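Local coordinates for protein dTDP-4-dehydrorhamnose reductase (Bacillus anthracis, PDB 3SC6) that catalyses the NADPH-dependent reduction of dTDP-4-dehydrorhamnose to dTDP-L-rhamnose, the closing step of dTDP-L-rhamnose biosynthesis, at residues A[78-83]-A[134-139]; A[100-105]-A[196-201]. One frame throughout, in Å; residues are numbered along the deposited sequence.

Interaction 1. Residues A[78-83]-A[134-139]. With NAP (NADP nicotinamide-adenine-dinucleotide phosphate), chain G.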
loop_
_atom_site.group_PDB
_atom_site.type_symbol
_atom_site.label_atom_id
_atom_site.label_comp_id
_atom_site.label_asym_id
_atom_site.label_seq_id
_atom_site.Cartn_x
_atom_site.Cartn_y
_atom_site.Cartn_z
ATOM N N LEU A 78 -11.427 -5.030 15.424
ATOM C CA LEU A 78 -9.973 -5.063 15.308
ATOM C C LEU A 78 -9.483 -4.371 14.030
ATOM O O LEU A 78 -8.382 -3.839 14.003
ATOM C CB LEU A 78 -9.471 -6.509 15.366
ATOM C CG LEU A 78 -7.957 -6.728 15.315
ATOM C CD1 LEU A 78 -7.266 -5.981 16.450
ATOM C CD2 LEU A 78 -7.637 -8.214 15.382
ATOM N N ALA A 79 -10.299 -4.389 12.978
ATOM C CA ALA A 79 -9.941 -3.752 11.711
ATOM C C ALA A 79 -9.964 -2.245 11.915
ATOM O O ALA A 79 -9.056 -1.533 11.466
ATOM C CB ALA A 79 -10.905 -4.149 10.623
ATOM N N TYR A 80 -11.018 -1.763 12.569
ATOM C CA TYR A 80 -11.159 -0.337 12.857
ATOM C C TYR A 80 -10.170 0.177 13.891
ATOM O O TYR A 80 -9.526 1.202 13.671
ATOM C CB TYR A 80 -12.596 0.040 13.261
ATOM C CG TYR A 80 -13.561 0.130 12.101
ATOM C CD1 TYR A 80 -13.798 1.359 11.497
ATOM C CD2 TYR A 80 -14.209 -0.983 11.588
ATOM C CE1 TYR A 80 -14.657 1.487 10.433
ATOM C CE2 TYR A 80 -15.084 -0.862 10.507
ATOM C CZ TYR A 80 -15.296 0.384 9.939
ATOM O OH TYR A 80 -16.145 0.550 8.872
ATOM N N VAL A 81 -10.045 -0.520 15.014
ATOM C CA VAL A 81 -9.119 -0.090 16.053
ATOM C C VAL A 81 -7.756 0.212 15.453
ATOM O O VAL A 81 -7.190 1.267 15.702
ATOM C CB VAL A 81 -8.972 -1.140 17.185
ATOM C CG1 VAL A 81 -7.910 -0.702 18.188
ATOM C CG2 VAL A 81 -10.300 -1.364 17.881
ATOM N N ILE A 82 -7.241 -0.705 14.643
ATOM C CA ILE A 82 -5.935 -0.521 14.018
ATOM C C ILE A 82 -5.928 0.503 12.894
ATOM O O ILE A 82 -5.207 1.483 12.965
ATOM C CB ILE A 82 -5.376 -1.842 13.431
ATOM C CG1 ILE A 82 -5.201 -2.900 14.521
ATOM C CG2 ILE A 82 -4.025 -1.590 12.757
ATOM C CD1 ILE A 82 -4.241 -2.496 15.598
ATOM N N ASN A 83 -6.733 0.266 11.861
ATOM C CA ASN A 83 -6.806 1.159 10.703
ATOM C C ASN A 83 -7.451 2.530 10.894
ATOM O O ASN A 83 -6.970 3.520 10.330
ATOM C CB ASN A 83 -7.481 0.441 9.528
ATOM C CG ASN A 83 -6.664 -0.734 9.006
ATOM O OD1 ASN A 83 -5.502 -0.904 9.364
ATOM N ND2 ASN A 83 -7.261 -1.523 8.123
ATOM N N LYS A 134 -10.010 1.578 6.470
ATOM C CA LYS A 134 -9.016 2.584 6.117
ATOM C C LYS A 134 -9.645 3.877 5.611
ATOM O O LYS A 134 -9.040 4.937 5.724
ATOM C CB LYS A 134 -7.892 2.070 5.221
ATOM C CG LYS A 134 -7.124 0.938 5.889
ATOM C CD LYS A 134 -5.795 0.651 5.237
ATOM C CE LYS A 134 -4.866 1.858 5.437
ATOM N NZ LYS A 134 -3.501 1.692 4.890
ATOM N N TYR A 135 -10.847 3.806 5.055
ATOM C CA TYR A 135 -11.496 5.026 4.598
ATOM C C TYR A 135 -11.773 5.853 5.848
ATOM O O TYR A 135 -11.576 7.068 5.850
ATOM C CB TYR A 135 -12.766 4.748 3.793
ATOM C CG TYR A 135 -13.545 6.003 3.468
ATOM C CD1 TYR A 135 -13.085 6.905 2.518
ATOM C CD2 TYR A 135 -14.781 6.249 4.061
ATOM C CE1 TYR A 135 -13.802 8.054 2.218
ATOM C CE2 TYR A 135 -15.511 7.385 3.757
ATOM C CZ TYR A 135 -15.017 8.285 2.832
ATOM O OH TYR A 135 -15.734 9.424 2.515
ATOM N N ALA A 136 -12.202 5.175 6.916
ATOM C CA ALA A 136 -12.485 5.827 8.184
ATOM C C ALA A 136 -11.167 6.411 8.671
ATOM O O ALA A 136 -11.128 7.477 9.282
ATOM C CB ALA A 136 -13.038 4.829 9.196
ATOM N N GLY A 137 -10.084 5.693 8.396
ATOM C CA GLY A 137 -8.748 6.132 8.781
ATOM C C GLY A 137 -8.398 7.412 8.043
ATOM O O GLY A 137 -7.906 8.361 8.650
ATOM N N GLU A 138 -8.660 7.443 6.735
ATOM C CA GLU A 138 -8.373 8.626 5.919
ATOM C C GLU A 138 -9.126 9.841 6.433
ATOM O O GLU A 138 -8.575 10.942 6.492
ATOM C CB GLU A 138 -8.780 8.411 4.463
ATOM C CG GLU A 138 -8.041 7.319 3.721
ATOM C CD GLU A 138 -8.567 7.151 2.305
ATOM O OE1 GLU A 138 -9.574 7.806 1.963
ATOM O OE2 GLU A 138 -7.992 6.355 1.540
ATOM N N GLN A 139 -10.393 9.643 6.792
ATOM C CA GLN A 139 -11.204 10.744 7.294
ATOM C C GLN A 139 -10.639 11.337 8.586
ATOM O O GLN A 139 -10.591 12.556 8.712
ATOM C CB GLN A 139 -12.673 10.339 7.441
ATOM C CG GLN A 139 -13.344 9.937 6.119
ATOM C CD GLN A 139 -13.374 11.063 5.075
ATOM O OE1 GLN A 139 -13.060 12.216 5.366
ATOM N NE2 GLN A 139 -13.779 10.723 3.861
HETATM P PA NAP G . 1.965 -5.434 6.166
HETATM O O1A NAP G . 0.862 -6.174 6.883
HETATM O O2A NAP G . 3.251 -6.161 5.836
HETATM O O5B NAP G . 2.342 -4.111 7.001
HETATM C C5B NAP G . 1.560 -3.661 8.104
HETATM C C4B NAP G . 2.425 -3.676 9.359
HETATM O O4B NAP G . 1.741 -3.008 10.431
HETATM C C3B NAP G . 2.732 -5.097 9.829
HETATM O O3B NAP G . 4.140 -5.326 9.932
HETATM C C2B NAP G . 2.088 -5.193 11.193
HETATM O O2B NAP G . 2.853 -5.990 12.096
HETATM C C1B NAP G . 2.007 -3.736 11.629
HETATM N N9A NAP G . 1.027 -3.528 12.730
HETATM C C8A NAP G . -0.054 -4.276 13.023
HETATM N N7A NAP G . -0.655 -3.759 14.119
HETATM C C5A NAP G . 0.065 -2.692 14.513
HETATM C C6A NAP G . -0.053 -1.717 15.623
HETATM N N6A NAP G . -1.072 -1.803 16.513
HETATM N N1A NAP G . 0.876 -0.738 15.716
HETATM C C2A NAP G . 1.884 -0.659 14.826
HETATM N N3A NAP G . 2.010 -1.540 13.812
HETATM C C4A NAP G . 1.124 -2.554 13.638
HETATM O O3 NAP G . 1.357 -4.802 4.809
HETATM P PN NAP G . 2.106 -3.645 3.958
HETATM O O1N NAP G . 1.773 -3.858 2.500
HETATM O O2N NAP G . 3.541 -3.513 4.403
HETATM O O5D NAP G . 1.347 -2.316 4.441
HETATM C C5D NAP G . 1.559 -1.073 3.772
HETATM C C4D NAP G . 0.253 -0.287 3.671
HETATM O O4D NAP G . -0.280 -0.380 2.340
HETATM C C3D NAP G . -0.827 -0.796 4.622
HETATM O O3D NAP G . -1.313 0.275 5.434
HETATM C C2D NAP G . -1.930 -1.329 3.732
HETATM O O2D NAP G . -3.208 -1.012 4.283
HETATM C C1D NAP G . -1.688 -0.648 2.389
HETATM N N1N NAP G . -2.103 -1.458 1.234
HETATM C C2N NAP G . -1.549 -2.664 1.020
HETATM C C3N NAP G . -1.929 -3.441 -0.074
HETATM C C7N NAP G . -1.292 -4.789 -0.283
HETATM O O7N NAP G . -0.504 -5.207 0.554
HETATM N N7N NAP G . -1.584 -5.506 -1.366
HETATM C C4N NAP G . -2.891 -2.949 -0.951
HETATM C C5N NAP G . -3.443 -1.701 -0.714
HETATM C C6N NAP G . -3.026 -0.968 0.392
HETATM P P2B NAP G . 2.364 -7.473 12.501
HETATM O O1X NAP G . 3.561 -8.037 13.227
HETATM O O2X NAP G . 1.155 -7.252 13.379
HETATM O O3X NAP G . 2.055 -8.140 11.184
#
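K134 and N83 meet where helix 129-144 leans on helix 76-97, and the lysine shows how one side chain can serve a helix interface and a cofactor at once. From CB, a chi1 of -60° carries CG to the amide of N83, where K134 CG lies 3.3 Å from N83 ND2, the two side chains slanting past each other in a packing contact. CD and CE then run past the nicotinamide ribose, K134 CE 3.5 Å from NAP O2D. A bend at chi3 (66°) carries the end of the chain round to the ribose hydroxyls. K134 NZ is modelled within hydrogen-bonding distance of both, NAP O3D at 2.7 Å and NAP O2D at 2.8 Å, but its place is doubtful because it sits too near another atom.

The amide of N83 is engaged outside the two segments: OD1 accepts from the backbone N of Y66, and ND2 is hydrogen-bonded to S133 OG. One turn along from K134, G137 sits against helix 76-97, its CA 3.5 Å from N83 O in a CA-H...O contact; lacking a side chain, G137 leaves room for that carbonyl. Farther out, Y80 CE1 rests obliquely on A136 CB at 3.9 Å. The segment axes come within 8.8 Å and cross at -30°.

Y130, which also hydrogen-bonds NADP, precedes K134 by four residues, matching the Tyr-X-X-X-Lys signature of short-chain dehydrogenases/reductases. The chemistry thus divides along the lysine: its carbons lie against a fixed amide, which probably helps to direct the chain, while its amine probably holds the vicinal diol, consistent with a part in placing the nicotinamide end of the cofactor.

Interaction 2. Residues A[100-105]-A[196-201]. With NAP (NADP nicotinamide-adenine-dinucleotide phosphate), chain G.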
loop_
_atom_site.group_PDB
_atom_site.type_symbol
_atom_site.label_atom_id
_atom_site.label_comp_id
_atom_site.label_asym_id
_atom_site.label_seq_id
_atom_site.Cartn_x
_atom_site.Cartn_y
_atom_site.Cartn_z
ATOM N N LYS A 100 4.652 16.361 8.627
ATOM C CA LYS A 100 3.904 16.046 7.421
ATOM C C LYS A 100 3.558 14.581 7.605
ATOM O O LYS A 100 4.426 13.788 7.967
ATOM C CB LYS A 100 4.744 16.247 6.162
ATOM C CG LYS A 100 5.235 17.671 5.962
ATOM C CD LYS A 100 6.059 17.807 4.687
ATOM C CE LYS A 100 6.518 19.238 4.482
ATOM N NZ LYS A 100 7.317 19.388 3.238
ATOM N N LEU A 101 2.302 14.219 7.369
ATOM C CA LEU A 101 1.862 12.830 7.534
ATOM C C LEU A 101 1.528 12.112 6.228
ATOM O O LEU A 101 0.744 12.603 5.418
ATOM C CB LEU A 101 0.634 12.794 8.453
ATOM C CG LEU A 101 0.007 11.430 8.737
ATOM C CD1 LEU A 101 1.037 10.481 9.326
ATOM C CD2 LEU A 101 -1.198 11.583 9.669
ATOM N N VAL A 102 2.131 10.943 6.028
ATOM C CA VAL A 102 1.876 10.157 4.825
ATOM C C VAL A 102 1.060 8.954 5.256
ATOM O O VAL A 102 1.554 8.093 5.982
ATOM C CB VAL A 102 3.164 9.697 4.125
ATOM C CG1 VAL A 102 2.825 8.840 2.931
ATOM C CG2 VAL A 102 3.986 10.887 3.699
ATOM N N TYR A 103 -0.200 8.916 4.831
ATOM C CA TYR A 103 -1.088 7.823 5.173
ATOM C C TYR A 103 -1.311 6.941 3.953
ATOM O O TYR A 103 -1.932 7.362 2.975
ATOM C CB TYR A 103 -2.418 8.350 5.710
ATOM C CG TYR A 103 -3.385 7.255 6.082
ATOM C CD1 TYR A 103 -3.327 6.643 7.330
ATOM C CD2 TYR A 103 -4.370 6.843 5.198
ATOM C CE1 TYR A 103 -4.208 5.634 7.678
ATOM C CE2 TYR A 103 -5.264 5.840 5.541
ATOM C CZ TYR A 103 -5.175 5.242 6.782
ATOM O OH TYR A 103 -6.061 4.250 7.126
ATOM N N ILE A 104 -0.793 5.715 4.022
ATOM C CA ILE A 104 -0.918 4.760 2.931
ATOM C C ILE A 104 -2.296 4.129 2.979
ATOM O O ILE A 104 -2.691 3.566 3.998
ATOM C CB ILE A 104 0.156 3.666 3.012
ATOM C CG1 ILE A 104 1.555 4.287 2.981
ATOM C CG2 ILE A 104 0.008 2.696 1.859
ATOM C CD1 ILE A 104 1.849 5.083 1.721
ATOM N N SER A 105 -3.028 4.236 1.875
ATOM C CA SER A 105 -4.369 3.682 1.797
ATOM C C SER A 105 -4.492 2.665 0.664
ATOM O O SER A 105 -3.502 2.326 0.012
ATOM C CB SER A 105 -5.403 4.796 1.657
ATOM O OG SER A 105 -6.716 4.264 1.624
ATOM N N VAL A 196 9.760 5.517 -4.273
ATOM C CA VAL A 196 10.357 6.591 -5.048
ATOM C C VAL A 196 9.396 7.763 -5.089
ATOM O O VAL A 196 9.808 8.913 -4.968
ATOM C CB VAL A 196 10.694 6.162 -6.495
ATOM C CG1 VAL A 196 11.157 7.353 -7.312
ATOM C CG2 VAL A 196 11.740 5.064 -6.499
ATOM N N MET A 197 8.106 7.466 -5.228
ATOM C CA MET A 197 7.091 8.513 -5.290
ATOM C C MET A 197 6.858 9.125 -3.906
ATOM O O MET A 197 6.711 10.337 -3.781
ATOM C CB MET A 197 5.786 7.964 -5.866
ATOM C CG MET A 197 4.744 9.031 -6.135
ATOM S SD MET A 197 5.361 10.258 -7.324
ATOM C CE MET A 197 5.710 9.217 -8.741
ATOM N N ILE A 198 6.814 8.291 -2.873
ATOM C CA ILE A 198 6.610 8.784 -1.507
ATOM C C ILE A 198 7.716 9.775 -1.187
ATOM O O ILE A 198 7.476 10.866 -0.670
ATOM C CB ILE A 198 6.660 7.639 -0.465
ATOM C CG1 ILE A 198 5.513 6.654 -0.695
ATOM C CG2 ILE A 198 6.552 8.197 0.938
ATOM C CD1 ILE A 198 5.495 5.491 0.270
ATOM N N ASN A 199 8.933 9.377 -1.520
ATOM C CA ASN A 199 10.118 10.185 -1.297
ATOM C C ASN A 199 9.961 11.563 -1.966
ATOM O O ASN A 199 10.307 12.589 -1.384
ATOM C CB ASN A 199 11.338 9.447 -1.879
ATOM C CG ASN A 199 12.645 10.141 -1.588
ATOM O OD1 ASN A 199 12.749 10.933 -0.658
ATOM N ND2 ASN A 199 13.673 9.792 -2.344
ATOM N N LYS A 200 9.422 11.579 -3.183
ATOM C CA LYS A 200 9.224 12.830 -3.923
ATOM C C LYS A 200 8.176 13.724 -3.258
ATOM O O LYS A 200 8.348 14.941 -3.190
ATOM C CB LYS A 200 8.886 12.532 -5.392
ATOM C CG LYS A 200 10.018 11.769 -6.118
ATOM C CD LYS A 200 9.684 11.350 -7.560
ATOM C CE LYS A 200 9.406 12.525 -8.480
ATOM N NZ LYS A 200 10.575 13.449 -8.604
ATOM N N LEU A 201 7.107 13.118 -2.745
ATOM C CA LEU A 201 6.042 13.878 -2.075
ATOM C C LEU A 201 6.466 14.503 -0.744
ATOM O O LEU A 201 6.066 15.625 -0.437
ATOM C CB LEU A 201 4.810 13.000 -1.832
ATOM C CG LEU A 201 4.033 12.471 -3.042
ATOM C CD1 LEU A 201 2.960 11.483 -2.601
ATOM C CD2 LEU A 201 3.428 13.627 -3.842
HETATM P PA NAP G . 1.965 -5.434 6.166
HETATM O O1A NAP G . 0.862 -6.174 6.883
HETATM O O2A NAP G . 3.251 -6.161 5.836
HETATM O O5B NAP G . 2.342 -4.111 7.001
HETATM C C5B NAP G . 1.560 -3.661 8.104
HETATM C C4B NAP G . 2.425 -3.676 9.359
HETATM O O4B NAP G . 1.741 -3.008 10.431
HETATM C C3B NAP G . 2.732 -5.097 9.829
HETATM O O3B NAP G . 4.140 -5.326 9.932
HETATM C C2B NAP G . 2.088 -5.193 11.193
HETATM O O2B NAP G . 2.853 -5.990 12.096
HETATM C C1B NAP G . 2.007 -3.736 11.629
HETATM N N9A NAP G . 1.027 -3.528 12.730
HETATM C C8A NAP G . -0.054 -4.276 13.023
HETATM N N7A NAP G . -0.655 -3.759 14.119
HETATM C C5A NAP G . 0.065 -2.692 14.513
HETATM C C6A NAP G . -0.053 -1.717 15.623
HETATM N N6A NAP G . -1.072 -1.803 16.513
HETATM N N1A NAP G . 0.876 -0.738 15.716
HETATM C C2A NAP G . 1.884 -0.659 14.826
HETATM N N3A NAP G . 2.010 -1.540 13.812
HETATM C C4A NAP G . 1.124 -2.554 13.638
HETATM O O3 NAP G . 1.357 -4.802 4.809
HETATM P PN NAP G . 2.106 -3.645 3.958
HETATM O O1N NAP G . 1.773 -3.858 2.500
HETATM O O2N NAP G . 3.541 -3.513 4.403
HETATM O O5D NAP G . 1.347 -2.316 4.441
HETATM C C5D NAP G . 1.559 -1.073 3.772
HETATM C C4D NAP G . 0.253 -0.287 3.671
HETATM O O4D NAP G . -0.280 -0.380 2.340
HETATM C C3D NAP G . -0.827 -0.796 4.622
HETATM O O3D NAP G . -1.313 0.275 5.434
HETATM C C2D NAP G . -1.930 -1.329 3.732
HETATM O O2D NAP G . -3.208 -1.012 4.283
HETATM C C1D NAP G . -1.688 -0.648 2.389
HETATM N N1N NAP G . -2.103 -1.458 1.234
HETATM C C2N NAP G . -1.549 -2.664 1.020
HETATM C C3N NAP G . -1.929 -3.441 -0.074
HETATM C C7N NAP G . -1.292 -4.789 -0.283
HETATM O O7N NAP G . -0.504 -5.207 0.554
HETATM N N7N NAP G . -1.584 -5.506 -1.366
HETATM C C4N NAP G . -2.891 -2.949 -0.951
HETATM C C5N NAP G . -3.443 -1.701 -0.714
HETATM C C6N NAP G . -3.026 -0.968 0.392
HETATM P P2B NAP G . 2.364 -7.473 12.501
HETATM O O1X NAP G . 3.561 -8.037 13.227
HETATM O O2X NAP G . 1.155 -7.252 13.379
HETATM O O3X NAP G . 2.055 -8.140 11.184
#
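I104 and I198 meet through methyl groups, without a flat side chain between them; the flat group near the strand end is the nicotinamide ring of NADP, whose C6N lies 3.3 Å from S105 O. On the side facing helix 191-202 the contact is wholly apolar. I104 CD1 touches I198 CD1 at 3.9 Å, the two side chains lying at about a right angle. The other branch of I198 turns to V102, two residues back along the strand on the same face of the sheet, with I198 CG2 4.3 Å from V102 CG1, so a single helix residue reaches both strand residues.

I104 is forked between two tasks. Its CG1 arm, beside the backbone N (chi1 -58°), carries CD1 to the helix, whereas CG2 lies in van der Waals contact with the ribose, 3.5 Å from NAP C4D. Alternation along the strand sends Y103 to the other face of the sheet, where it lies on K134 and E138 of helix 129-144. V151 of the adjoining strand touches both I104 and L201. A parallel strand layered between helices, its C-terminal end meeting the dinucleotide, is the hallmark of the Rossmann fold.

Overall arrangement
Interactions 1 and 2 have centres 18 Å apart and form successive layers of the Rossmann domain: the helix pair of 78-83 and 134-139 lies on one face of the sheet, helix segment 196-201 on the other, and strand 100-105 joins them. Y103 makes the junction, its OH 3.2 Å from K134 CE and in a weak hydrogen bond with N83 O. At the strand's end, S105 OG probably hydrogen-bonds E138 OE2, 2.5 Å away. Both contacts end at the cofactor. Interaction 1 probably brings the K134 amine to the ribose hydroxyls and, through I82, places a methyl near the adenine, whereas in interaction 2 strand residues I104 and S105 lie beside the nicotinamide ribose and ring.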